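PDB 7L15: T cell receptor mu chain from Monodelphis domestica, which pairs with a gamma chain to form the marsupial gamma mu T cell receptor and probably takes part in antigen recognition at the T cell surface. Local coordinates for residues K30-K35 against T124-E129; L60-L65 against L90-L95; R154-K159 against L177-T182. All blocks are in the same frame, centred on the assembly; numbering follows the deposited sequence.

How the contacts relate
Contacts 1 and 2 lie in the V-set domain, contact 3 in the C1-set domain. The centres of contacts 1 and 2 are about 10 Å apart. Strands 32-39 and 87-92 are neighbours in one sheet, and L32 and L34 bond through their backbones to I92 and L90. Both segments of contact 2 fall between the two segments of contact 1 in sequence, and contact 3 comes later. Its centre lies about 22 Å from that of contact 1 and about 28 Å from that of contact 2. The first two contacts close one sandwich, while contact 3 spans part of one sheet of the next. A long, weak ion pair between E129 and K159 is the touch between contacts 1 and 3.

Contact 1: K30-K35 against T124-E129; sequences KTLSLK and TRVIVE
L32 and L34 meet V126 and T124 in a buried, apolar contact between the two sheets of the V-set domain. Segment 30-35 enters strand 32-39, which pairs with strand 87-92 in one layer. Segment 124-129 lies beside strand 101-109 in the other. The backbones stay well apart: L32 CA is 8.8 Å from V126 CA, and L34 CA is 8.6 Å from T124 CA. The two pairings show that the segments run in opposite senses. Side chains fill the distance between them.

L32 and V126 cross obliquely. One methyl of V126, CG2, sits 3.9 Å from L32 CD1. The same V126 CG2 is 4.2 Å from L32 CD2, so it faces both tips of the leucine fork. In V126, chi1 of 168° puts CG1 anti to the backbone N. This leaves CG2 beside the N and anti to the carbonyl carbon, where it makes the closer approach to L32.

L34 and T124 approach differently, tip to tip. L34 CD1 stops 3.9 Å from T124 CG2. The threonine thus offers its methyl to the leucine, and its hydroxyl stays out of this pairing.

Y103 on strand 101-109 packs against L32, L34 and V126 and joins the pairs into one core. The disulfide C36-C105 ties strands 32-39 and 101-109 together. This face-to-face packing of B and G strands is typical of the immunoglobulin V-type beta sandwich.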
# COMPACT_ATOMS: atom_id res chain seq x y z
N LYS A 30 -9.50 -6.00 -18.80
CA LYS A 30 -9.76 -4.88 -19.70
C LYS A 30 -8.49 -4.07 -19.93
O LYS A 30 -7.45 -4.26 -19.28
CB LYS A 30 -10.86 -3.98 -19.15
CG LYS A 30 -12.25 -4.63 -19.11
CD LYS A 30 -12.89 -4.67 -20.47
CE LYS A 30 -14.40 -4.76 -20.36
NZ LYS A 30 -14.91 -5.80 -21.28
N THR A 31 -8.58 -3.13 -20.86
CA THR A 31 -7.47 -2.26 -21.20
C THR A 31 -7.67 -0.91 -20.53
O THR A 31 -8.75 -0.32 -20.60
CB THR A 31 -7.35 -2.11 -22.71
OG1 THR A 31 -6.95 -3.37 -23.27
CG2 THR A 31 -6.32 -1.02 -23.08
N LEU A 32 -6.62 -0.44 -19.86
CA LEU A 32 -6.63 0.90 -19.29
C LEU A 32 -6.16 1.89 -20.34
O LEU A 32 -5.14 1.68 -20.99
CB LEU A 32 -5.71 0.93 -18.07
CG LEU A 32 -5.63 2.27 -17.32
CD1 LEU A 32 -7.01 2.61 -16.76
CD2 LEU A 32 -4.60 2.19 -16.23
N SER A 33 -6.91 2.98 -20.52
CA SER A 33 -6.51 4.08 -21.40
C SER A 33 -6.60 5.39 -20.64
O SER A 33 -7.71 5.84 -20.32
CB SER A 33 -7.39 4.14 -22.65
OG SER A 33 -7.63 2.85 -23.16
N LEU A 34 -5.47 6.03 -20.36
CA LEU A 34 -5.47 7.30 -19.66
C LEU A 34 -4.96 8.40 -20.58
O LEU A 34 -4.18 8.16 -21.50
CB LEU A 34 -4.60 7.25 -18.39
CG LEU A 34 -4.99 6.17 -17.37
CD1 LEU A 34 -4.22 6.31 -16.06
CD2 LEU A 34 -6.48 6.21 -17.09
N LYS A 35 -5.41 9.62 -20.31
CA LYS A 35 -4.96 10.79 -21.04
C LYS A 35 -4.35 11.77 -20.04
O LYS A 35 -4.84 11.92 -18.92
CB LYS A 35 -6.11 11.45 -21.82
CG LYS A 35 -5.72 12.78 -22.45
CD LYS A 35 -6.74 13.26 -23.48
CE LYS A 35 -8.10 13.47 -22.87
NZ LYS A 35 -8.87 14.49 -23.62
N THR A 124 -4.95 10.31 -11.36
CA THR A 124 -6.32 9.84 -11.51
C THR A 124 -6.38 8.44 -10.93
O THR A 124 -5.43 7.66 -11.06
CB THR A 124 -6.77 9.89 -12.98
OG1 THR A 124 -8.14 9.48 -13.07
CG2 THR A 124 -5.91 8.99 -13.87
N ARG A 125 -7.48 8.13 -10.27
CA ARG A 125 -7.59 6.91 -9.48
C ARG A 125 -8.12 5.76 -10.32
O ARG A 125 -9.17 5.86 -10.94
CB ARG A 125 -8.53 7.11 -8.30
CG ARG A 125 -8.44 5.94 -7.34
CD ARG A 125 -9.52 5.90 -6.30
NE ARG A 125 -9.28 4.75 -5.43
CZ ARG A 125 -10.07 4.38 -4.43
NH1 ARG A 125 -11.17 5.08 -4.17
NH2 ARG A 125 -9.76 3.31 -3.69
N VAL A 126 -7.42 4.63 -10.28
CA VAL A 126 -7.87 3.44 -10.98
C VAL A 126 -8.14 2.34 -9.97
O VAL A 126 -7.27 2.02 -9.15
CB VAL A 126 -6.86 2.98 -12.03
CG1 VAL A 126 -7.21 1.59 -12.54
CG2 VAL A 126 -6.79 4.01 -13.15
N ILE A 127 -9.33 1.76 -10.05
CA ILE A 127 -9.73 0.62 -9.23
C ILE A 127 -9.99 -0.55 -10.16
O ILE A 127 -10.86 -0.47 -11.03
CB ILE A 127 -10.98 0.92 -8.38
CG1 ILE A 127 -10.71 2.05 -7.39
CG2 ILE A 127 -11.41 -0.32 -7.61
CD1 ILE A 127 -11.99 2.67 -6.87
N VAL A 128 -9.23 -1.63 -10.00
CA VAL A 128 -9.45 -2.83 -10.78
C VAL A 128 -10.21 -3.81 -9.90
O VAL A 128 -9.86 -4.03 -8.73
CB VAL A 128 -8.13 -3.44 -11.27
CG1 VAL A 128 -8.40 -4.67 -12.16
CG2 VAL A 128 -7.33 -2.39 -12.07
N GLU A 129 -11.27 -4.37 -10.43
CA GLU A 129 -12.06 -5.35 -9.69
C GLU A 129 -12.20 -6.59 -10.54
O GLU A 129 -11.96 -6.55 -11.75
CB GLU A 129 -13.43 -4.77 -9.30
CG GLU A 129 -14.34 -4.52 -10.46
CD GLU A 129 -15.62 -3.82 -10.02
OE1 GLU A 129 -16.47 -3.56 -10.91
OE2 GLU A 129 -15.76 -3.54 -8.80

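Contact 2: L60-L65 against L90-L95; sequences LWLTGL and LQIEDL
L62 and T63 pack against L90 and I92 across the interior of the V-set beta sandwich. Strand 60-65, the C' strand, belongs to one layer, and strand 90-92, part of the E strand, to the other. Their axes come within 8.9 Å and make an angle of 127°. All four touching residues are buried.

L62 and I92 cross at about a right angle and meet through their end methyls, L62 CD1 being 4.1 Å from I92 CD1. L62 CD1 also lies 4.4 Å from L90 CD2, so one methyl serves two partners. The closest apolar pair is T63 with L90, whose CG is anti to its own backbone N and carries the leucine's end toward T63. L62 and T63 are neighbours in sequence, yet both turn toward the opposing segment. The backbone of L62 (psi -47°) departs from regular strand geometry here. Y103 touches L62, L90 and I92 and extends this apolar patch.

The polar interactions lie outside the pairing. T63 OG1 is hydrogen-bonded to the backbone O of D71 and to S79 OG, which satisfies a buried hydroxyl. W61, also on this strand, makes an edge-to-face contact with Y51 and packs on V104 of the gamma chain. The strand therefore serves both the sandwich core and the chain interface.

T63 has its hydroxyl anti to the backbone N (chi1 174°), which leaves CG2 to face L90. There T63 CG2 lies 3.6 Å from L90 CD1.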
# COMPACT_ATOMS: atom_id res chain seq x y z
N LEU A 60 6.03 3.79 -8.67
CA LEU A 60 6.70 2.94 -9.64
C LEU A 60 6.63 3.57 -11.02
O LEU A 60 5.56 3.95 -11.50
CB LEU A 60 6.05 1.55 -9.65
CG LEU A 60 6.77 0.40 -10.36
CD1 LEU A 60 8.20 0.21 -9.85
CD2 LEU A 60 5.94 -0.87 -10.19
N TRP A 61 7.78 3.69 -11.67
CA TRP A 61 7.80 4.09 -13.06
C TRP A 61 7.15 3.02 -13.93
O TRP A 61 7.41 1.83 -13.77
CB TRP A 61 9.23 4.35 -13.51
CG TRP A 61 9.37 4.69 -14.95
CD1 TRP A 61 9.20 5.92 -15.51
CD2 TRP A 61 9.74 3.80 -16.01
NE1 TRP A 61 9.44 5.85 -16.87
CE2 TRP A 61 9.77 4.56 -17.20
CE3 TRP A 61 10.03 2.44 -16.07
CZ2 TRP A 61 10.08 4.00 -18.44
CZ3 TRP A 61 10.35 1.87 -17.31
CH2 TRP A 61 10.37 2.66 -18.48
N LEU A 62 6.30 3.44 -14.87
CA LEU A 62 5.62 2.53 -15.78
C LEU A 62 6.11 2.64 -17.21
O LEU A 62 6.34 1.62 -17.86
CB LEU A 62 4.11 2.79 -15.78
CG LEU A 62 3.36 2.63 -14.46
CD1 LEU A 62 1.91 2.89 -14.73
CD2 LEU A 62 3.59 1.25 -13.91
N THR A 63 6.23 3.87 -17.73
CA THR A 63 6.56 4.12 -19.13
C THR A 63 6.80 5.62 -19.29
O THR A 63 6.41 6.42 -18.44
CB THR A 63 5.44 3.66 -20.07
OG1 THR A 63 5.73 4.05 -21.42
CG2 THR A 63 4.12 4.25 -19.66
N GLY A 64 7.49 5.99 -20.37
CA GLY A 64 7.73 7.39 -20.64
C GLY A 64 8.11 7.59 -22.09
O GLY A 64 8.33 6.62 -22.82
N LEU A 65 8.19 8.85 -22.50
CA LEU A 65 8.49 9.11 -23.91
C LEU A 65 8.91 10.55 -24.11
O LEU A 65 8.61 11.44 -23.31
CB LEU A 65 7.29 8.79 -24.82
CG LEU A 65 6.10 9.75 -24.88
CD1 LEU A 65 5.19 9.42 -26.05
CD2 LEU A 65 5.31 9.75 -23.59
N LEU A 90 -1.62 6.81 -21.90
CA LEU A 90 -1.14 5.57 -21.31
C LEU A 90 -2.07 4.45 -21.73
O LEU A 90 -3.29 4.62 -21.75
CB LEU A 90 -1.07 5.68 -19.79
CG LEU A 90 -0.83 4.39 -19.00
CD1 LEU A 90 0.58 3.93 -19.20
CD2 LEU A 90 -1.09 4.60 -17.51
N GLN A 91 -1.51 3.30 -22.06
CA GLN A 91 -2.33 2.13 -22.32
C GLN A 91 -1.76 0.94 -21.58
O GLN A 91 -0.57 0.64 -21.71
CB GLN A 91 -2.44 1.82 -23.80
CG GLN A 91 -3.12 0.49 -24.02
CD GLN A 91 -3.30 0.13 -25.47
OE1 GLN A 91 -4.25 0.59 -26.13
NE2 GLN A 91 -2.40 -0.71 -25.99
N ILE A 92 -2.60 0.27 -20.80
CA ILE A 92 -2.21 -0.93 -20.08
C ILE A 92 -3.24 -1.99 -20.39
O ILE A 92 -4.41 -1.89 -19.97
CB ILE A 92 -2.08 -0.71 -18.57
CG1 ILE A 92 -1.01 0.33 -18.28
CG2 ILE A 92 -1.67 -2.01 -17.90
CD1 ILE A 92 -0.70 0.49 -16.80
N GLU A 93 -2.83 -2.99 -21.15
CA GLU A 93 -3.71 -4.09 -21.48
C GLU A 93 -3.71 -5.09 -20.35
O GLU A 93 -2.77 -5.15 -19.55
CB GLU A 93 -3.27 -4.77 -22.76
CG GLU A 93 -3.14 -3.80 -23.90
CD GLU A 93 -3.32 -4.48 -25.23
OE1 GLU A 93 -2.37 -4.44 -26.02
OE2 GLU A 93 -4.42 -5.05 -25.47
N ASP A 94 -4.78 -5.88 -20.30
CA ASP A 94 -4.88 -7.04 -19.41
C ASP A 94 -4.75 -6.64 -17.94
O ASP A 94 -3.95 -7.21 -17.19
CB ASP A 94 -3.86 -8.12 -19.79
CG ASP A 94 -4.20 -9.47 -19.18
OD1 ASP A 94 -5.33 -9.61 -18.68
OD2 ASP A 94 -3.35 -10.39 -19.18
N LEU A 95 -5.56 -5.66 -17.53
CA LEU A 95 -5.51 -5.18 -16.16
C LEU A 95 -5.76 -6.30 -15.16
O LEU A 95 -6.60 -7.19 -15.39
CB LEU A 95 -6.56 -4.09 -15.94
CG LEU A 95 -6.36 -2.70 -16.54
CD1 LEU A 95 -7.63 -1.88 -16.32
CD2 LEU A 95 -5.16 -2.04 -15.89

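Contact 3: R154-K159 against L177-T182; sequences RNFYPK and LSLAPT
L179 carries most of this contact, lying against F156 and K159; N155 and T182 meet at a second, looser point. The contact joins the end of strand 148-156 and the turn after it to strand 175-181 of the C1-set domain. Strand 187-194 runs between these two strands in the sheet. N155 and F156 both face Y187 there, forming a G1 beta bulge.

In F156, chi1 of 51° swings the ring toward strand 175-181, and with chi2 -83° its CE2-CZ edge meets L179. L179 CD1 lies close to the ring plane, 3.6 Å from F156 CZ and 3.8 Å from F156 CE2. The carbonyl oxygens of P158 and K159 also sit at the ring edge. L179 CD1 is 3.6 Å from K159 O as well, so it sits in the corner between the ring edge and that carbonyl. The leucine's unstaggered chi2 of 133° places CD1 there and CD2 near K159 CB. The Y157-P158 peptide is cis within the turn that brings K159 to L179.

The chain end of K159 leads away toward a long, weak ion pair with E129. N155 ND2 lies 4.3 Å from T182 CG2. N155 ND2 bonds to T186 OG1, while N155 OD1 takes weak bonds from R154 NE and NH1. R154 also makes a salt bridge to E136 of the gamma chain. T182 OG1 bonds to S184 OG.

The chemistry implies carbon packing across one sheet of a C1-type immunoglobulin domain, next to the gamma chain, with polar ends bonded to other residues.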
# COMPACT_ATOMS: atom_id res chain seq x y z
N ARG A 154 -15.35 -18.20 2.45
CA ARG A 154 -14.42 -18.43 1.34
C ARG A 154 -15.11 -18.54 -0.01
O ARG A 154 -16.03 -19.34 -0.20
CB ARG A 154 -13.59 -19.69 1.57
CG ARG A 154 -12.66 -19.56 2.73
CD ARG A 154 -11.28 -20.16 2.51
NE ARG A 154 -11.00 -20.51 1.12
CZ ARG A 154 -10.50 -21.68 0.74
NH1 ARG A 154 -10.26 -21.90 -0.53
NH2 ARG A 154 -10.21 -22.62 1.65
N ASN A 155 -14.63 -17.74 -0.96
CA ASN A 155 -14.90 -17.92 -2.37
C ASN A 155 -16.38 -17.74 -2.65
O ASN A 155 -17.16 -18.70 -2.75
CB ASN A 155 -14.33 -19.27 -2.83
CG ASN A 155 -12.84 -19.40 -2.48
OD1 ASN A 155 -12.42 -20.38 -1.86
ND2 ASN A 155 -12.06 -18.40 -2.86
N PHE A 156 -16.78 -16.48 -2.74
CA PHE A 156 -18.12 -16.11 -3.14
C PHE A 156 -18.03 -15.03 -4.20
O PHE A 156 -17.03 -14.32 -4.32
CB PHE A 156 -18.97 -15.64 -1.96
CG PHE A 156 -18.33 -14.58 -1.12
CD1 PHE A 156 -17.41 -14.91 -0.13
CD2 PHE A 156 -18.67 -13.24 -1.29
CE1 PHE A 156 -16.84 -13.94 0.66
CE2 PHE A 156 -18.10 -12.25 -0.50
CZ PHE A 156 -17.18 -12.60 0.48
N TYR A 157 -19.10 -14.92 -4.98
CA TYR A 157 -19.19 -13.89 -5.97
C TYR A 157 -20.69 -13.76 -6.20
O TYR A 157 -21.38 -14.78 -6.26
CB TYR A 157 -18.47 -14.25 -7.28
CG TYR A 157 -18.49 -13.05 -8.19
CD1 TYR A 157 -17.55 -12.03 -8.04
CD2 TYR A 157 -19.50 -12.89 -9.14
CE1 TYR A 157 -17.59 -10.89 -8.84
CE2 TYR A 157 -19.55 -11.73 -9.95
CZ TYR A 157 -18.58 -10.75 -9.79
OH TYR A 157 -18.60 -9.61 -10.56
N PRO A 158 -21.23 -12.53 -6.31
CA PRO A 158 -20.57 -11.22 -6.17
C PRO A 158 -20.24 -10.89 -4.70
O PRO A 158 -20.55 -11.68 -3.79
CB PRO A 158 -21.61 -10.24 -6.75
CG PRO A 158 -22.93 -10.89 -6.40
CD PRO A 158 -22.69 -12.38 -6.52
N LYS A 159 -19.67 -9.71 -4.46
CA LYS A 159 -19.08 -9.39 -3.17
C LYS A 159 -20.11 -9.04 -2.10
O LYS A 159 -19.78 -9.12 -0.91
CB LYS A 159 -18.09 -8.20 -3.30
CG LYS A 159 -18.77 -6.85 -3.45
CD LYS A 159 -17.81 -5.73 -3.80
CE LYS A 159 -17.76 -5.50 -5.29
NZ LYS A 159 -17.61 -4.05 -5.65
N LEU A 177 -16.06 -6.86 9.93
CA LEU A 177 -15.96 -7.66 8.72
C LEU A 177 -14.85 -7.14 7.81
O LEU A 177 -14.81 -5.95 7.50
CB LEU A 177 -17.29 -7.63 7.95
CG LEU A 177 -17.28 -8.31 6.59
CD1 LEU A 177 -17.21 -9.81 6.76
CD2 LEU A 177 -18.51 -7.92 5.83
N SER A 178 -13.99 -8.05 7.35
CA SER A 178 -12.95 -7.72 6.37
C SER A 178 -13.16 -8.56 5.13
O SER A 178 -13.38 -9.77 5.21
CB SER A 178 -11.55 -7.96 6.92
OG SER A 178 -11.36 -7.34 8.19
N LEU A 179 -13.07 -7.93 3.97
CA LEU A 179 -13.42 -8.57 2.71
C LEU A 179 -12.34 -8.22 1.71
O LEU A 179 -11.90 -7.08 1.66
CB LEU A 179 -14.80 -8.09 2.23
CG LEU A 179 -15.36 -8.68 0.94
CD1 LEU A 179 -16.81 -9.09 1.15
CD2 LEU A 179 -15.28 -7.64 -0.16
N ALA A 180 -11.92 -9.20 0.91
CA ALA A 180 -10.88 -8.92 -0.08
C ALA A 180 -11.02 -9.85 -1.27
O ALA A 180 -11.45 -11.00 -1.12
CB ALA A 180 -9.47 -9.08 0.51
N PRO A 181 -10.67 -9.39 -2.46
CA PRO A 181 -10.60 -10.29 -3.61
C PRO A 181 -9.44 -11.27 -3.48
O PRO A 181 -8.46 -11.02 -2.78
CB PRO A 181 -10.38 -9.36 -4.81
CG PRO A 181 -9.95 -8.04 -4.21
CD PRO A 181 -10.55 -7.97 -2.84
N THR A 182 -9.59 -12.41 -4.14
CA THR A 182 -8.52 -13.39 -4.28
C THR A 182 -8.00 -13.37 -5.73
O THR A 182 -8.50 -12.63 -6.58
CB THR A 182 -9.01 -14.78 -3.88
OG1 THR A 182 -9.80 -15.33 -4.94
CG2 THR A 182 -9.87 -14.71 -2.59